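Local coordinates for purine-binding protein BAB2_0673 (Brucella melitensis biovar Abortus, PDB 3S99) that binds adenine and probably other purines such as guanine, and may deliver them to an ABC-type uptake system, at residues 139-144 / 174-179; 150-155 / 209-214; 50-55 / 255-260. All coordinates share one frame; numbering follows the deposited sequence.

Interaction 1: 139-144 / 174-179; sequences QGVIAA and AQSVNP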
# COMPACT_ATOMS: atom_id res chain seq x y z
N GLN A 139 -2.29 0.16 12.71
CA GLN A 139 -1.62 -1.09 13.01
C GLN A 139 -0.56 -0.91 14.09
O GLN A 139 -0.31 -1.83 14.87
CB GLN A 139 -1.04 -1.73 11.71
CG GLN A 139 -2.15 -2.06 10.73
CD GLN A 139 -1.78 -2.82 9.47
OE1 GLN A 139 -2.65 -3.46 8.89
NE2 GLN A 139 -0.52 -2.72 9.01
N GLY A 140 0.11 0.23 14.11
CA GLY A 140 1.15 0.47 15.09
C GLY A 140 0.54 0.56 16.48
O GLY A 140 1.07 -0.01 17.45
N VAL A 141 -0.59 1.25 16.58
CA VAL A 141 -1.33 1.33 17.84
C VAL A 141 -1.65 -0.09 18.33
O VAL A 141 -1.42 -0.43 19.48
CB VAL A 141 -2.60 2.16 17.69
CG1 VAL A 141 -3.46 2.05 18.96
CG2 VAL A 141 -2.24 3.64 17.39
N ILE A 142 -2.19 -0.91 17.43
CA ILE A 142 -2.58 -2.27 17.78
C ILE A 142 -1.35 -3.07 18.20
O ILE A 142 -1.39 -3.77 19.20
CB ILE A 142 -3.30 -3.01 16.60
CG1 ILE A 142 -4.66 -2.33 16.28
CG2 ILE A 142 -3.52 -4.45 16.95
CD1 ILE A 142 -5.17 -2.59 14.83
N ALA A 143 -0.28 -2.95 17.42
CA ALA A 143 0.93 -3.69 17.68
C ALA A 143 1.47 -3.39 19.07
O ALA A 143 1.89 -4.30 19.78
CB ALA A 143 1.99 -3.40 16.62
N ALA A 144 1.48 -2.12 19.45
CA ALA A 144 1.97 -1.72 20.78
C ALA A 144 1.08 -2.21 21.93
O ALA A 144 1.58 -2.51 23.01
CB ALA A 144 2.16 -0.24 20.84
N ALA A 174 2.73 3.01 17.16
CA ALA A 174 3.19 2.19 18.29
C ALA A 174 3.66 3.07 19.45
O ALA A 174 3.34 2.79 20.61
CB ALA A 174 4.29 1.26 17.86
N GLN A 175 4.42 4.12 19.13
CA GLN A 175 4.97 5.00 20.14
C GLN A 175 3.94 5.85 20.85
O GLN A 175 4.26 6.41 21.88
CB GLN A 175 6.04 5.94 19.55
CG GLN A 175 7.33 5.26 19.14
CD GLN A 175 8.28 6.20 18.41
OE1 GLN A 175 7.88 7.27 17.90
NE2 GLN A 175 9.56 5.81 18.36
N SER A 176 2.70 5.92 20.35
CA SER A 176 1.63 6.57 21.08
C SER A 176 1.05 5.68 22.17
O SER A 176 0.12 6.08 22.87
CB SER A 176 0.48 6.94 20.15
OG SER A 176 -0.20 5.78 19.75
N VAL A 177 1.56 4.45 22.27
CA VAL A 177 1.22 3.52 23.35
C VAL A 177 2.48 3.13 24.13
O VAL A 177 2.53 3.31 25.36
CB VAL A 177 0.58 2.26 22.79
CG1 VAL A 177 0.31 1.27 23.92
CG2 VAL A 177 -0.72 2.64 22.03
N ASN A 178 3.46 2.58 23.43
CA ASN A 178 4.71 2.13 24.03
C ASN A 178 5.89 2.96 23.44
O ASN A 178 6.28 2.77 22.29
CB ASN A 178 4.87 0.64 23.78
CG ASN A 178 6.19 0.09 24.31
OD1 ASN A 178 7.03 0.84 24.85
ND2 ASN A 178 6.37 -1.23 24.18
N PRO A 179 6.42 3.92 24.22
CA PRO A 179 7.46 4.80 23.66
C PRO A 179 8.70 4.03 23.27
O PRO A 179 9.51 4.52 22.47
CB PRO A 179 7.79 5.72 24.83
CG PRO A 179 7.47 4.87 26.07
CD PRO A 179 6.21 4.16 25.66
O HOH W 1 4.16 -2.93 23.29
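G140 and A174 meet backbone to backbone, their CA atoms only 4.2 Å apart, because G140 has no side chain to hold the two helices off. The carbonyl of G140 makes a CA-H...O contact with A174 (O to CA 3.2 Å). The hydrogen on that carbon is a weak donor, and G140 O also accepts the regular helical bond from A144 N. One turn further on, the CB of A144 is the centre of the tight part, 3.3 Å from A174 O. The same A144 CB lies 3.5 Å from V177 CB and also touches A174 CB. Here A174 O takes both V177 N and N178 N, and the chain curls so that V177 and N178 come over A144. In the two-lobed type I periplasmic-binding-protein fold of this family, helices 132-146 and 161-175 lie side by side on one face of the second lobe's sheet, with strand 151-156 lying between them in the chain. F181 extends the apolar layer beneath A143 and A174. Towards solvent the fit is looser. V141 and V177 cross at about a right angle, their nearest methyls, CG1 and CG2 respectively, 4.2 Å apart. With CG1 of V141 anti to the main-chain nitrogen (chi1 171°), CG2 is the methyl that approaches S176 OG, whose own hydrogen-bond partner is G173 O. At the other margin a water links the segments, donating to A144 O (2.6 Å) and accepting from N178 ND2, while N178 OD1 turns to the amide of D180.

Interaction 2: 150-155 / 209-214; sequences GIAGYI and VDIITQ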
# COMPACT_ATOMS: atom_id res chain seq x y z
N GLY A 150 7.19 -5.76 22.92
CA GLY A 150 7.36 -4.46 22.29
C GLY A 150 8.26 -4.50 21.06
O GLY A 150 8.99 -3.54 20.79
N ILE A 151 8.23 -5.60 20.31
CA ILE A 151 9.03 -5.72 19.09
C ILE A 151 8.24 -6.33 17.94
O ILE A 151 7.70 -7.44 18.08
CB ILE A 151 10.25 -6.65 19.24
CG1 ILE A 151 11.05 -6.34 20.51
CG2 ILE A 151 11.15 -6.54 17.99
CD1 ILE A 151 11.89 -7.54 21.04
N ALA A 152 8.23 -5.62 16.80
CA ALA A 152 7.63 -6.10 15.58
C ALA A 152 8.68 -6.41 14.50
O ALA A 152 9.70 -5.74 14.40
CB ALA A 152 6.64 -5.09 15.04
N GLY A 153 8.43 -7.43 13.72
CA GLY A 153 9.21 -7.69 12.50
C GLY A 153 8.60 -7.00 11.31
O GLY A 153 7.41 -7.10 11.06
N TYR A 154 9.41 -6.27 10.56
CA TYR A 154 8.89 -5.51 9.43
C TYR A 154 9.59 -5.97 8.16
O TYR A 154 10.81 -5.89 8.05
CB TYR A 154 9.10 -4.03 9.68
CG TYR A 154 8.09 -3.11 9.02
CD1 TYR A 154 8.00 -3.01 7.63
CD2 TYR A 154 7.28 -2.27 9.79
CE1 TYR A 154 7.04 -2.15 7.03
CE2 TYR A 154 6.34 -1.42 9.21
CZ TYR A 154 6.24 -1.36 7.82
OH TYR A 154 5.33 -0.48 7.25
N ILE A 155 8.82 -6.46 7.21
CA ILE A 155 9.37 -7.01 5.96
C ILE A 155 9.24 -5.93 4.88
O ILE A 155 8.14 -5.66 4.39
CB ILE A 155 8.67 -8.29 5.55
CG1 ILE A 155 8.84 -9.32 6.65
CG2 ILE A 155 9.23 -8.82 4.18
CD1 ILE A 155 8.01 -10.57 6.47
N VAL A 209 10.78 -11.57 17.40
CA VAL A 209 9.68 -10.59 17.26
C VAL A 209 8.37 -11.30 17.56
O VAL A 209 8.26 -12.48 17.33
CB VAL A 209 9.59 -9.91 15.86
CG1 VAL A 209 10.95 -9.31 15.44
CG2 VAL A 209 9.01 -10.86 14.80
N ASP A 210 7.38 -10.58 18.07
CA ASP A 210 6.10 -11.23 18.32
C ASP A 210 4.92 -10.65 17.52
O ASP A 210 3.78 -11.06 17.71
CB ASP A 210 5.85 -11.37 19.84
CG ASP A 210 5.76 -10.04 20.56
OD1 ASP A 210 5.80 -8.99 19.90
OD2 ASP A 210 5.65 -10.06 21.80
N ILE A 211 5.23 -9.74 16.59
CA ILE A 211 4.28 -9.24 15.59
C ILE A 211 4.97 -9.20 14.21
O ILE A 211 6.15 -8.86 14.13
CB ILE A 211 3.76 -7.79 15.95
CG1 ILE A 211 3.04 -7.77 17.31
CG2 ILE A 211 2.79 -7.26 14.88
CD1 ILE A 211 1.56 -8.18 17.26
N ILE A 212 4.26 -9.55 13.14
CA ILE A 212 4.80 -9.49 11.76
C ILE A 212 3.97 -8.55 10.91
O ILE A 212 2.73 -8.54 10.97
CB ILE A 212 4.85 -10.87 11.09
CG1 ILE A 212 5.95 -11.75 11.70
CG2 ILE A 212 5.05 -10.73 9.58
CD1 ILE A 212 7.39 -11.21 11.54
N THR A 213 4.65 -7.73 10.15
CA THR A 213 3.99 -6.87 9.21
C THR A 213 4.90 -6.68 8.01
O THR A 213 6.13 -6.88 8.11
CB THR A 213 3.69 -5.49 9.87
OG1 THR A 213 2.78 -4.76 9.04
CG2 THR A 213 4.95 -4.72 10.03
N GLN A 214 4.32 -6.21 6.92
CA GLN A 214 5.06 -6.17 5.64
C GLN A 214 4.66 -5.04 4.71
O GLN A 214 3.55 -4.53 4.80
CB GLN A 214 4.89 -7.48 4.88
CG GLN A 214 3.53 -7.59 4.21
CD GLN A 214 3.23 -8.97 3.74
OE1 GLN A 214 3.33 -9.94 4.51
NE2 GLN A 214 2.82 -9.08 2.48
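Strands 151-155 and 211-214 run as parallel neighbours in the second lobe's Rossmann-like sheet, with G153 beside I212 and I155 beside Q214. Their bonds alternate as in any parallel ladder: G153 N reaches I211 O at 2.7 Å, G153 O takes T213 N, and T213 O takes I155 N (2.9 Å). Ahead of the ladder, D210 N gives I151 O a longer bond (3.2 Å), the donor standing 21° out of the carbonyl plane. D210 OD1 also comes near I151 O, yet both are acceptors, and the carboxylate turns instead to S147 OG and the amide of K149. Glycine at 153 lets apolar groups settle on the chain itself: V209 CB stands 3.5 Å from G153 N, and the CD1 of I212 bends back over G153. I155 shares this face and packs on helix 194-206. On the opposite face, Y154 and T213 look towards helix 132-146. At the ends of the strands, Q214 NE2 binds the carbonyls of T216 and S218, on either side of D217, an adenine-binding residue, and so probably helps to hold that part of the chain. T213 has OG1 anti to its main-chain nitrogen (chi1 -167°), which leaves CG2 to press on the tyrosine. That methyl makes a CH-pi contact over one face of the Y154 ring, 3.7 Å from the centroid and 25° off the normal, with CD2 its closest ring atom.

Interaction 3: 50-55 / 255-260; sequences RKELVE and WGPYYI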
# COMPACT_ATOMS: atom_id res chain seq x y z
N ARG A 50 -10.56 -4.86 -10.69
CA ARG A 50 -10.90 -5.07 -12.11
C ARG A 50 -12.25 -5.80 -12.22
O ARG A 50 -13.10 -5.41 -13.00
CB ARG A 50 -9.84 -5.86 -12.83
CG ARG A 50 -10.07 -6.04 -14.30
CD ARG A 50 -9.04 -7.01 -14.95
NE ARG A 50 -9.09 -8.33 -14.30
CZ ARG A 50 -10.04 -9.25 -14.48
NH1 ARG A 50 -11.04 -9.06 -15.33
NH2 ARG A 50 -9.97 -10.40 -13.81
N LYS A 51 -12.41 -6.86 -11.43
CA LYS A 51 -13.67 -7.62 -11.42
C LYS A 51 -14.88 -6.81 -10.99
O LYS A 51 -15.97 -7.00 -11.53
CB LYS A 51 -13.52 -8.85 -10.54
CG LYS A 51 -12.60 -9.91 -11.14
CD LYS A 51 -12.41 -11.07 -10.14
CE LYS A 51 -11.72 -12.27 -10.77
NZ LYS A 51 -11.43 -13.25 -9.69
N GLU A 52 -14.69 -5.90 -10.04
CA GLU A 52 -15.75 -4.95 -9.63
C GLU A 52 -16.15 -4.06 -10.80
O GLU A 52 -17.34 -3.84 -11.06
CB GLU A 52 -15.31 -4.13 -8.42
CG GLU A 52 -15.26 -4.97 -7.17
CD GLU A 52 -14.65 -4.30 -5.94
OE1 GLU A 52 -14.36 -3.10 -5.94
OE2 GLU A 52 -14.49 -4.99 -4.92
N LEU A 53 -15.16 -3.58 -11.53
CA LEU A 53 -15.42 -2.82 -12.75
C LEU A 53 -16.27 -3.62 -13.73
O LEU A 53 -17.27 -3.11 -14.25
CB LEU A 53 -14.09 -2.42 -13.41
CG LEU A 53 -14.13 -1.79 -14.79
CD1 LEU A 53 -14.95 -0.48 -14.74
CD2 LEU A 53 -12.67 -1.58 -15.30
N VAL A 54 -15.89 -4.88 -13.99
CA VAL A 54 -16.61 -5.69 -14.98
C VAL A 54 -18.06 -5.92 -14.52
O VAL A 54 -18.98 -5.91 -15.33
CB VAL A 54 -15.89 -7.05 -15.27
CG1 VAL A 54 -16.79 -8.05 -16.07
CG2 VAL A 54 -14.53 -6.82 -16.01
N GLU A 55 -18.25 -6.14 -13.23
CA GLU A 55 -19.57 -6.34 -12.68
C GLU A 55 -20.43 -5.08 -12.82
O GLU A 55 -21.59 -5.19 -13.16
CB GLU A 55 -19.50 -6.79 -11.22
CG GLU A 55 -20.86 -7.03 -10.55
CD GLU A 55 -21.67 -8.11 -11.23
OE1 GLU A 55 -21.06 -9.11 -11.68
OE2 GLU A 55 -22.92 -7.97 -11.29
N TRP A 255 -9.70 -0.08 -4.63
CA TRP A 255 -9.52 0.55 -5.93
C TRP A 255 -10.79 0.58 -6.77
O TRP A 255 -10.91 1.35 -7.71
CB TRP A 255 -8.42 -0.14 -6.71
CG TRP A 255 -7.11 -0.36 -5.99
CD1 TRP A 255 -6.58 -1.57 -5.63
CD2 TRP A 255 -6.15 0.63 -5.58
NE1 TRP A 255 -5.35 -1.39 -5.06
CE2 TRP A 255 -5.08 -0.05 -4.99
CE3 TRP A 255 -6.12 2.03 -5.62
CZ2 TRP A 255 -3.97 0.62 -4.50
CZ3 TRP A 255 -5.04 2.68 -5.14
CH2 TRP A 255 -3.97 1.99 -4.57
N GLY A 256 -11.75 -0.27 -6.44
CA GLY A 256 -12.90 -0.52 -7.34
C GLY A 256 -13.73 0.70 -7.70
O GLY A 256 -13.97 0.95 -8.87
N PRO A 257 -14.17 1.46 -6.69
CA PRO A 257 -14.94 2.67 -7.01
C PRO A 257 -14.17 3.65 -7.88
O PRO A 257 -14.74 4.24 -8.78
CB PRO A 257 -15.27 3.25 -5.62
CG PRO A 257 -15.34 1.97 -4.71
CD PRO A 257 -14.19 1.13 -5.24
N TYR A 258 -12.86 3.77 -7.65
CA TYR A 258 -12.03 4.66 -8.45
C TYR A 258 -11.96 4.17 -9.90
O TYR A 258 -12.16 4.94 -10.85
CB TYR A 258 -10.61 4.77 -7.84
CG TYR A 258 -9.72 5.70 -8.64
CD1 TYR A 258 -9.92 7.08 -8.58
CD2 TYR A 258 -8.73 5.22 -9.48
CE1 TYR A 258 -9.16 7.96 -9.33
CE2 TYR A 258 -7.94 6.11 -10.25
CZ TYR A 258 -8.18 7.48 -10.17
OH TYR A 258 -7.45 8.39 -10.88
N TYR A 259 -11.73 2.87 -10.08
CA TYR A 259 -11.65 2.30 -11.43
C TYR A 259 -12.97 2.47 -12.18
O TYR A 259 -13.00 2.79 -13.35
CB TYR A 259 -11.26 0.82 -11.35
CG TYR A 259 -9.81 0.57 -10.91
CD1 TYR A 259 -8.91 1.63 -10.74
CD2 TYR A 259 -9.34 -0.72 -10.70
CE1 TYR A 259 -7.61 1.41 -10.36
CE2 TYR A 259 -8.00 -0.95 -10.32
CZ TYR A 259 -7.16 0.12 -10.16
OH TYR A 259 -5.86 -0.09 -9.80
N ILE A 260 -14.08 2.26 -11.49
CA ILE A 260 -15.38 2.44 -12.12
C ILE A 260 -15.56 3.92 -12.52
O ILE A 260 -15.95 4.20 -13.65
CB ILE A 260 -16.50 1.95 -11.18
CG1 ILE A 260 -16.46 0.42 -11.08
CG2 ILE A 260 -17.90 2.44 -11.68
CD1 ILE A 260 -17.11 -0.17 -9.86
O HOH W 2 -12.40 -2.28 -4.22
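L53 and I260 interlock where helix 42-57 crosses helix 256-268, each reaching past the other's side chain to the opposing backbone. The CG1 of I260 lies over L53 CA at 3.8 Å, and its CD1, carried on by an extended chain (chi2 158°), stops beside the carbonyl oxygen of E52. In return L53, with CG anti to the backbone nitrogen (chi1 172°), lays CD1 against I260 CA (3.9 Å) and close to Y259 O. The two side chains themselves touch between L53 CD1 and I260 CG1, at 4.1 Å. Beneath them L53 rests on V29 and F31 of strand 27-32, so helix 256-268, although it follows a strand of the second lobe, is packed here against the first; such crossings of the chain between lobes are characteristic of type I periplasmic binding proteins. The axes of the two short helical segments pass 8.4 Å apart at a signed angle of -51°. Y259 presents the edge of its ring to the neighbouring helix, CD2 lying 4.3 Å from R50 N near the ring plane, while W255 CB lies over one face, toward the rim. The Y259 hydroxyl is hydrogen-bonded to Y128 OH and H46 ND1, not far from adenine-binding W42. R50 NE makes a salt bridge with D47. On the outer side E52 stretches across until OE1 is 3.3 Å from G256 CA, an approach made possible by the bare glycine. A water donates to E52 OE1 (2.7 Å) and accepts from G256 N (3.1 Å). An apolar interlock thus helps to set the helix spacing, while the carboxylate is joined through water to the amide of G256, near the N-terminal end of that helix, where its negative charge would probably suit the helix dipole.

In the fold
From the N terminus the chain first lays down residues 50-55 in the first lobe, and interaction 3 closes on them only after about 200 residues, enclosing the other two contacts. Within that span, 139-144, 150-155, 174-179 and 209-214 come in turn, so interactions 1 and 2 cross: helix 132-146 leads into strand 151-156, which leads into helix 161-175. Interaction 1 joins the two helices over one face of the second lobe's sheet, and interaction 2 joins two of its strands; they touch, N178 against G150 and Q139 against T213. Interaction 3, centred about 33 Å from interaction 2, ties the returning chain to the first lobe.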